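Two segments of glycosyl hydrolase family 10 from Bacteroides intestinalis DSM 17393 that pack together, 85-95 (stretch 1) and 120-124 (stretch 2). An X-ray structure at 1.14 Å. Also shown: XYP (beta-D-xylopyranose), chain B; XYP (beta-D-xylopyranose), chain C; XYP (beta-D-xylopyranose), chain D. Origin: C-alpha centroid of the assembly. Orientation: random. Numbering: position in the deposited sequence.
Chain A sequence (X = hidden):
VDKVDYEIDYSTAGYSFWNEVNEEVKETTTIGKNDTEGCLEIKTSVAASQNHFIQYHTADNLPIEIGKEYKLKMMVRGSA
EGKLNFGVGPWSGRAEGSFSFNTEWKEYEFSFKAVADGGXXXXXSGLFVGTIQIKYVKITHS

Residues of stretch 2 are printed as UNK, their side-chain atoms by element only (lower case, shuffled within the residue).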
# COMPACT_ATOMS: atom_id res chain seq x y z
N ASN A 85 5.73 4.88 0.84
CA ASN A 85 5.16 5.61 1.94
C ASN A 85 3.71 5.23 2.15
O ASN A 85 3.00 4.92 1.15
CB ASN A 85 5.25 7.11 1.69
CG ASN A 85 6.70 7.55 1.66
OD1 ASN A 85 7.31 7.51 0.59
ND2 ASN A 85 7.28 7.67 2.76
N PHE A 86 3.22 5.20 3.37
CA PHE A 86 1.84 4.84 3.65
C PHE A 86 1.29 5.59 4.76
O PHE A 86 2.06 6.12 5.64
CB PHE A 86 1.69 3.31 3.81
CG PHE A 86 2.46 2.77 4.96
CD1 PHE A 86 2.05 2.96 6.22
CD2 PHE A 86 3.66 2.14 4.73
CE1 PHE A 86 2.80 2.54 7.29
CE2 PHE A 86 4.43 1.72 5.82
CZ PHE A 86 3.98 1.92 7.05
N GLY A 87 -0.03 5.61 4.88
CA GLY A 87 -0.72 6.02 6.08
C GLY A 87 -1.92 5.15 6.29
O GLY A 87 -2.59 4.78 5.29
N VAL A 88 -2.22 4.80 7.51
CA VAL A 88 -3.38 3.97 7.83
C VAL A 88 -4.43 4.82 8.54
O VAL A 88 -4.13 5.34 9.70
CB VAL A 88 -3.02 2.77 8.73
CG1 VAL A 88 -4.20 1.88 8.91
CG2 VAL A 88 -1.85 1.98 8.13
N GLY A 89 -5.54 5.07 7.95
CA GLY A 89 -6.59 5.93 8.54
C GLY A 89 -7.44 6.53 7.46
O GLY A 89 -7.24 6.34 6.28
N PRO A 90 -8.46 7.31 7.89
CA PRO A 90 -9.34 8.00 7.00
C PRO A 90 -8.64 9.24 6.36
O PRO A 90 -7.55 9.57 6.67
CB PRO A 90 -10.52 8.36 7.91
CG PRO A 90 -9.84 8.62 9.24
CD PRO A 90 -8.76 7.58 9.32
N TRP A 91 -9.42 9.88 5.48
CA TRP A 91 -8.90 11.05 4.78
C TRP A 91 -8.48 12.22 5.77
O TRP A 91 -7.56 12.94 5.47
CB TRP A 91 -9.94 11.61 3.79
CG TRP A 91 -10.23 10.69 2.65
CD1 TRP A 91 -11.34 9.96 2.44
CD2 TRP A 91 -9.38 10.47 1.53
NE1 TRP A 91 -11.17 9.22 1.27
CE2 TRP A 91 -10.02 9.53 0.70
CE3 TRP A 91 -8.18 10.97 1.16
CZ2 TRP A 91 -9.48 9.10 -0.54
CZ3 TRP A 91 -7.61 10.44 -0.04
CH2 TRP A 91 -8.31 9.52 -0.84
N SER A 92 -9.09 12.24 6.92
CA SER A 92 -8.73 13.33 7.87
C SER A 92 -7.42 13.19 8.48
O SER A 92 -6.83 14.23 8.96
CB SER A 92 -9.82 13.38 8.96
OG SER A 92 -9.89 12.30 9.76
N GLY A 93 -6.85 11.99 8.65
CA GLY A 93 -5.65 11.84 9.37
C GLY A 93 -5.29 10.35 9.54
O GLY A 93 -6.19 9.55 9.75
N ARG A 94 -4.03 10.07 9.54
CA ARG A 94 -3.53 8.62 9.51
C ARG A 94 -2.36 8.42 10.37
O ARG A 94 -1.56 9.36 10.63
CB ARG A 94 -3.26 8.23 8.03
CG ARG A 94 -4.34 8.56 7.05
CD ARG A 94 -4.18 7.80 5.74
NE ARG A 94 -5.13 8.18 4.69
CZ ARG A 94 -4.96 9.27 3.91
NH1 ARG A 94 -3.90 10.02 4.03
NH2 ARG A 94 -5.87 9.57 3.04
N ALA A 95 -2.07 7.14 10.69
CA ALA A 95 -0.81 6.72 11.26
C ALA A 95 0.15 6.48 10.11
O ALA A 95 -0.09 5.58 9.25
CB ALA A 95 -1.02 5.47 12.08
N UNK A 120 -8.48 3.70 5.43
CA UNK A 120 -7.85 2.94 4.34
C UNK A 120 -6.36 2.96 4.50
O UNK A 120 -5.79 3.60 5.39
n UNK A 120 -7.52 7.18 2.86
c UNK A 120 -8.32 3.53 3.00
n UNK A 120 -9.25 5.90 3.12
c UNK A 120 -8.18 5.05 2.98
c UNK A 120 -7.10 5.84 2.84
c UNK A 120 -8.80 7.16 3.05
N UNK A 121 -5.66 2.17 3.64
CA UNK A 121 -4.19 2.21 3.60
C UNK A 121 -3.80 3.06 2.41
O UNK A 121 -3.77 2.57 1.24
c UNK A 121 -4.00 0.02 4.77
c UNK A 121 -2.04 0.94 3.54
c UNK A 121 -3.55 0.82 3.58
N UNK A 122 -3.55 4.33 2.63
CA UNK A 122 -3.07 5.24 1.57
C UNK A 122 -1.64 4.88 1.30
O UNK A 122 -0.81 4.81 2.23
c UNK A 122 -3.13 6.68 2.09
c UNK A 122 -2.47 7.66 1.16
c UNK A 122 -4.57 8.74 -0.21
s UNK A 122 -3.09 7.71 -0.52
N UNK A 123 -1.25 4.69 0.03
CA UNK A 123 0.08 4.22 -0.35
C UNK A 123 0.57 5.15 -1.46
O UNK A 123 -0.19 5.50 -2.38
c UNK A 123 -0.03 2.78 -0.84
c UNK A 123 1.28 2.12 -0.92
o UNK A 123 -0.83 2.02 0.13
N UNK A 124 1.82 5.61 -1.37
CA UNK A 124 2.37 6.61 -2.29
C UNK A 124 3.77 6.24 -2.73
O UNK A 124 4.62 5.85 -1.87
c UNK A 124 0.85 9.84 -0.63
c UNK A 124 1.01 8.40 -1.14
o UNK A 124 1.85 10.47 -0.31
n UNK A 124 -0.30 10.39 -0.67
c UNK A 124 2.37 7.99 -1.64
O1 XYP B . -14.08 10.93 -0.38
C1 XYP B . -13.20 11.84 -0.99
C2 XYP B . -12.52 12.73 0.05
C3 XYP B . -11.58 13.64 -0.70
C4 XYP B . -10.59 12.74 -1.44
C5 XYP B . -11.32 11.97 -2.48
O2 XYP B . -13.38 13.58 0.87
O3 XYP B . -10.81 14.43 0.18
O4 XYP B . -9.77 13.62 -2.39
O5 XYP B . -12.24 11.07 -1.71
C1 XYP C . -3.60 14.54 -1.32
C2 XYP C . -2.49 13.59 -0.98
C3 XYP C . -1.56 14.18 0.08
C4 XYP C . -1.09 15.58 -0.42
C5 XYP C . -2.26 16.38 -0.83
O2 XYP C . -3.02 12.38 -0.45
O3 XYP C . -0.44 13.28 0.29
O4 XYP C . -0.35 16.16 0.66
O5 XYP C . -3.00 15.77 -1.87
C1 XYP D . -8.37 13.38 -2.37
C2 XYP D . -7.86 14.02 -3.69
C3 XYP D . -6.36 13.89 -3.65
C4 XYP D . -5.74 14.34 -2.37
C5 XYP D . -6.39 13.64 -1.19
O2 XYP D . -8.42 13.43 -4.85
O3 XYP D . -5.75 14.62 -4.77
O4 XYP D . -4.34 13.98 -2.37
O5 XYP D . -7.81 13.89 -1.21

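Position 120 opens a strand that runs antiparallel to 85-89, with its backbone paired to Gly89: its N donates to Gly89 O at 3.0 Å, and its O accepts from Gly89 N at 3.0 Å. The side chain has six atoms, one carbon leading into a five-membered ring of three carbons and two nitrogens. One ring nitrogen lies 2.9 Å from Arg94 NH2, in a hydrogen bond donated by the arginine, and Gly89 O sits over one ring face. An imidazole fits these atoms, so this is His120. Its edge turns toward the face of Trp91, with CE1 3.6 Å from Trp91 CE2, the planes at 57°. Because Arg94 NH2 donates, NE2 serves as the acceptor, and the arginine meets the ring at its edge, near the ring plane.

Position 121 carries three carbons, the first bearing the other two. It points to the opposite face of the sheet, the one holding Phe86 and Val88. One branch carbon lies 4.4 Å from Val88 CG2, the other 4.4 Å from Phe86 CB. Three carbons in all, with the branch at the first, make it valine: Val121, a non-hydrogen-bonded partner of Val88 that adds apolar packing where the backbones make no direct bond.

Position 122 returns to the face of 120. Its side chain is an unbranched run of two carbons, a sulfur and a final carbon. Its N donates to Gly87 O and its O accepts from Gly87 N, both at 2.9 Å, and the end carbon lies 3.5 Å from Trp91 CZ3 and 3.6 Å from Arg94 NH2. The thioether identifies Met122, and that end carbon is CE; CB lies over one face of the Arg94 guanidinium. Gly87 has no side chain, and Arg94 CB lies where one would be crowded, 3.0 Å from an ideal Gly87 CB.

Position 123 has one carbon carrying an oxygen and another carbon. On the face holding Phe86 and Val88, it forms a non-hydrogen-bonded pair with Phe86, its CA 4.4 Å from Phe86 CA. The branching marks Thr123, whose OG1 is hydrogen-bonded elsewhere in the structure.

Position 124 holds three carbons, the third bearing one oxygen and one nitrogen. It pairs with Asn85, its N donating to Asn85 O at 2.9 Å and its O accepting from Asn85 N at 3.1 Å. A carboxamide on a chain of this length is glutamine, Gln124, and its NE2 donates to O3 of the chain C xylose at 3.0 Å.

The rule is a split of duties between backbone and faces. Six backbone hydrogen bonds, two at each of Asn85, Gly87 and Gly89, fix the register, and Phe86, Val88 and Val121 provide apolar contact on one side. On the other, Trp91 and Arg94, carried by the loop after the strand, gather over His120 and Met122. Gly89 suits its unusual backbone angles, where a CB would also clash with Gly93 O. Trp91 then has His120 over one ring face and the chain B xylose over the opposite one, so the packing that holds the strands also supports a sugar-facing surface.

Stretch 2 (120-124) HVMTQ
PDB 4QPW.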